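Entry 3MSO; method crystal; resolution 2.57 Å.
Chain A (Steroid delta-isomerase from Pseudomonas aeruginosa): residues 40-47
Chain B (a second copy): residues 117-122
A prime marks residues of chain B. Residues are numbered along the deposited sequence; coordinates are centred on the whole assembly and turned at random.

Chain A (40-47) FRSPMAHK
Chain B, residues 117-122: VRPMSG

This is a contact between two copies of one protein in which a single arginine side chain, Arg118′, reads backbone carbonyls of a chain A loop while the cis-proline next to it packs against that loop and a histidine ring; together the two stretches bury 448 Å².

Chain A leaves a strand at Phe40-Arg41 (phi/psi -116/122 and -105/102), passes through Ser42 (-65/142), and turns at Pro43 (-68/-14) and Met44 (-92/-39) before Ala45 extends again (-123/152). Within this turn, Met44 N donates to Ser42 OG (3.3 Å, 159°), with Ser42 in the t rotamer. Chain B ends a strand at Val117′-Arg118′ (-133/147 and -143/152), crosses a cis peptide bond into Pro119′ (-83/-175), and starts a helix at Met120′ (-47/-51), with Pro119′ at the N-cap position. The register is set by Met44 and Pro119′, whose CA atoms lie 4.8 Å apart.

Arg118′ points its CA-to-CB bond toward chain A and adopts chi1 65° (p), chi2 163° (t), chi3 -71° (m) and chi4 -87°. This brings Arg118′ NE to 2.7 Å from Ser42 O, with an N-H...O angle of 158°; Arg118′ NH2 adds a weak hydrogen bond to the same Ser42 O at 3.1 Å (134°) and another hydrogen bond to Ala45 O at 2.8 Å (132°). Both carbonyl oxygens lie at the guanidinium edge, near its plane, as suits N-H donors that lie in that plane. Over one face sits Arg41 CB, 3.6 Å from Arg118′ NH2, whereas the end of the Arg41 side chain (m, t, t, chi4 -80°) leads away.

Pro119′, with a C-gamma endo ring, directs CG over a face of the His46 imidazole, 3.4 Å from the ring centroid and 6° off the normal, a nearly perpendicular CH-pi approach. His46 has chi1 -92°, between wells, and chi2 -61°. On the backbone side, Pro119′ CA lies 3.3 Å from Pro43 O, with 141° at the hydrogen, consistent with a CA-H...O contact, and Pro119′ CB is 3.5 Å from Met44 O.

Met120′ N makes a weak hydrogen bond to Met44 O (3.5 Å, 150°), linking the first turn of the helix to the loop. The selenomethionine side chains also meet, Met44 SE to Met120′ CE at 4.1 Å: Met44 (m, m, m) starts away from chain B but its end comes nearer, while Met120′ (t, p, chi3 91°) starts toward chain A.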

# COMPACT_ATOMS: atom_id res chain seq x y z
N PHE A 40 -2.16 -23.41 7.05
CA PHE A 40 -2.06 -22.03 7.50
C PHE A 40 -2.17 -21.10 6.30
O PHE A 40 -1.38 -21.23 5.34
CB PHE A 40 -0.78 -21.76 8.29
CG PHE A 40 -0.64 -20.32 8.75
CD1 PHE A 40 -1.30 -19.87 9.89
CD2 PHE A 40 0.16 -19.42 8.04
CE1 PHE A 40 -1.17 -18.54 10.31
CE2 PHE A 40 0.26 -18.08 8.44
CZ PHE A 40 -0.40 -17.65 9.57
N ARG A 41 -3.16 -20.20 6.35
CA ARG A 41 -3.42 -19.20 5.29
C ARG A 41 -2.95 -17.85 5.77
O ARG A 41 -3.56 -17.21 6.63
CB ARG A 41 -4.88 -19.20 4.85
CG ARG A 41 -5.30 -20.59 4.37
CD ARG A 41 -6.72 -20.67 3.86
NE ARG A 41 -7.08 -22.06 3.64
CZ ARG A 41 -6.74 -22.78 2.57
NH1 ARG A 41 -6.04 -22.22 1.58
NH2 ARG A 41 -7.07 -24.06 2.48
N SER A 42 -1.78 -17.47 5.26
CA SER A 42 -1.07 -16.23 5.59
C SER A 42 -1.81 -14.96 5.18
O SER A 42 -2.38 -14.92 4.09
CB SER A 42 0.31 -16.24 4.95
OG SER A 42 1.11 -15.16 5.41
N PRO A 43 -1.77 -13.89 5.98
CA PRO A 43 -2.37 -12.62 5.51
C PRO A 43 -1.57 -12.03 4.33
O PRO A 43 -2.05 -11.15 3.63
CB PRO A 43 -2.28 -11.73 6.75
CG PRO A 43 -1.14 -12.25 7.52
CD PRO A 43 -1.15 -13.73 7.31
N MSE A 44 -0.35 -12.55 4.12
CA MSE A 44 0.64 -12.09 3.13
C MSE A 44 0.58 -12.80 1.79
O MSE A 44 0.79 -12.16 0.76
CB MSE A 44 2.05 -12.27 3.71
CG MSE A 44 2.42 -11.18 4.72
SE MSE A 44 2.47 -9.38 3.98
CE MSE A 44 3.90 -9.58 2.69
N ALA A 45 0.33 -14.13 1.82
CA ALA A 45 0.34 -15.02 0.65
C ALA A 45 -0.96 -15.82 0.39
O ALA A 45 -1.67 -16.19 1.32
CB ALA A 45 1.50 -15.99 0.78
N HIS A 46 -1.19 -16.15 -0.89
CA HIS A 46 -2.29 -16.99 -1.39
C HIS A 46 -1.97 -18.42 -1.05
O HIS A 46 -2.81 -19.09 -0.43
CB HIS A 46 -2.36 -16.94 -2.92
CG HIS A 46 -3.27 -15.90 -3.46
ND1 HIS A 46 -4.63 -15.91 -3.18
CD2 HIS A 46 -3.00 -14.87 -4.31
CE1 HIS A 46 -5.13 -14.88 -3.84
NE2 HIS A 46 -4.19 -14.22 -4.53
N LYS A 47 -0.76 -18.89 -1.48
CA LYS A 47 -0.32 -20.27 -1.27
C LYS A 47 -0.31 -20.63 0.21
O LYS A 47 0.41 -20.00 0.99
CB LYS A 47 1.05 -20.56 -1.92
N VAL B 117 -9.04 -7.90 4.20
CA VAL B 117 -8.82 -8.64 2.97
C VAL B 117 -7.42 -9.25 3.04
O VAL B 117 -6.54 -8.70 3.70
CB VAL B 117 -9.07 -7.70 1.73
CG1 VAL B 117 -8.34 -8.19 0.47
CG2 VAL B 117 -10.57 -7.53 1.45
N ARG B 118 -7.26 -10.43 2.43
CA ARG B 118 -5.99 -11.15 2.27
C ARG B 118 -5.98 -11.85 0.88
O ARG B 118 -7.06 -12.19 0.39
CB ARG B 118 -5.74 -12.14 3.42
CG ARG B 118 -6.73 -13.29 3.51
CD ARG B 118 -6.18 -14.42 4.37
NE ARG B 118 -5.08 -15.12 3.70
CZ ARG B 118 -5.26 -16.14 2.86
NH1 ARG B 118 -6.48 -16.59 2.61
NH2 ARG B 118 -4.21 -16.72 2.29
N PRO B 119 -4.81 -12.08 0.23
CA PRO B 119 -3.43 -11.73 0.64
C PRO B 119 -3.08 -10.28 0.29
O PRO B 119 -3.94 -9.55 -0.21
CB PRO B 119 -2.58 -12.73 -0.14
CG PRO B 119 -3.34 -12.91 -1.43
CD PRO B 119 -4.81 -12.73 -1.10
N MSE B 120 -1.84 -9.87 0.53
CA MSE B 120 -1.37 -8.53 0.20
C MSE B 120 -1.77 -8.09 -1.23
O MSE B 120 -2.34 -7.02 -1.39
CB MSE B 120 0.16 -8.47 0.37
CG MSE B 120 0.77 -7.18 -0.15
SE MSE B 120 0.23 -5.66 0.91
CE MSE B 120 1.77 -5.80 2.13
N SER B 121 -1.49 -8.94 -2.25
CA SER B 121 -1.79 -8.72 -3.68
C SER B 121 -3.26 -8.37 -3.92
O SER B 121 -3.54 -7.48 -4.72
CB SER B 121 -1.39 -9.94 -4.50
OG SER B 121 -1.71 -11.15 -3.84
N GLY B 122 -4.16 -9.06 -3.21
CA GLY B 122 -5.60 -8.82 -3.29
C GLY B 122 -5.97 -7.48 -2.71
O GLY B 122 -6.74 -6.73 -3.32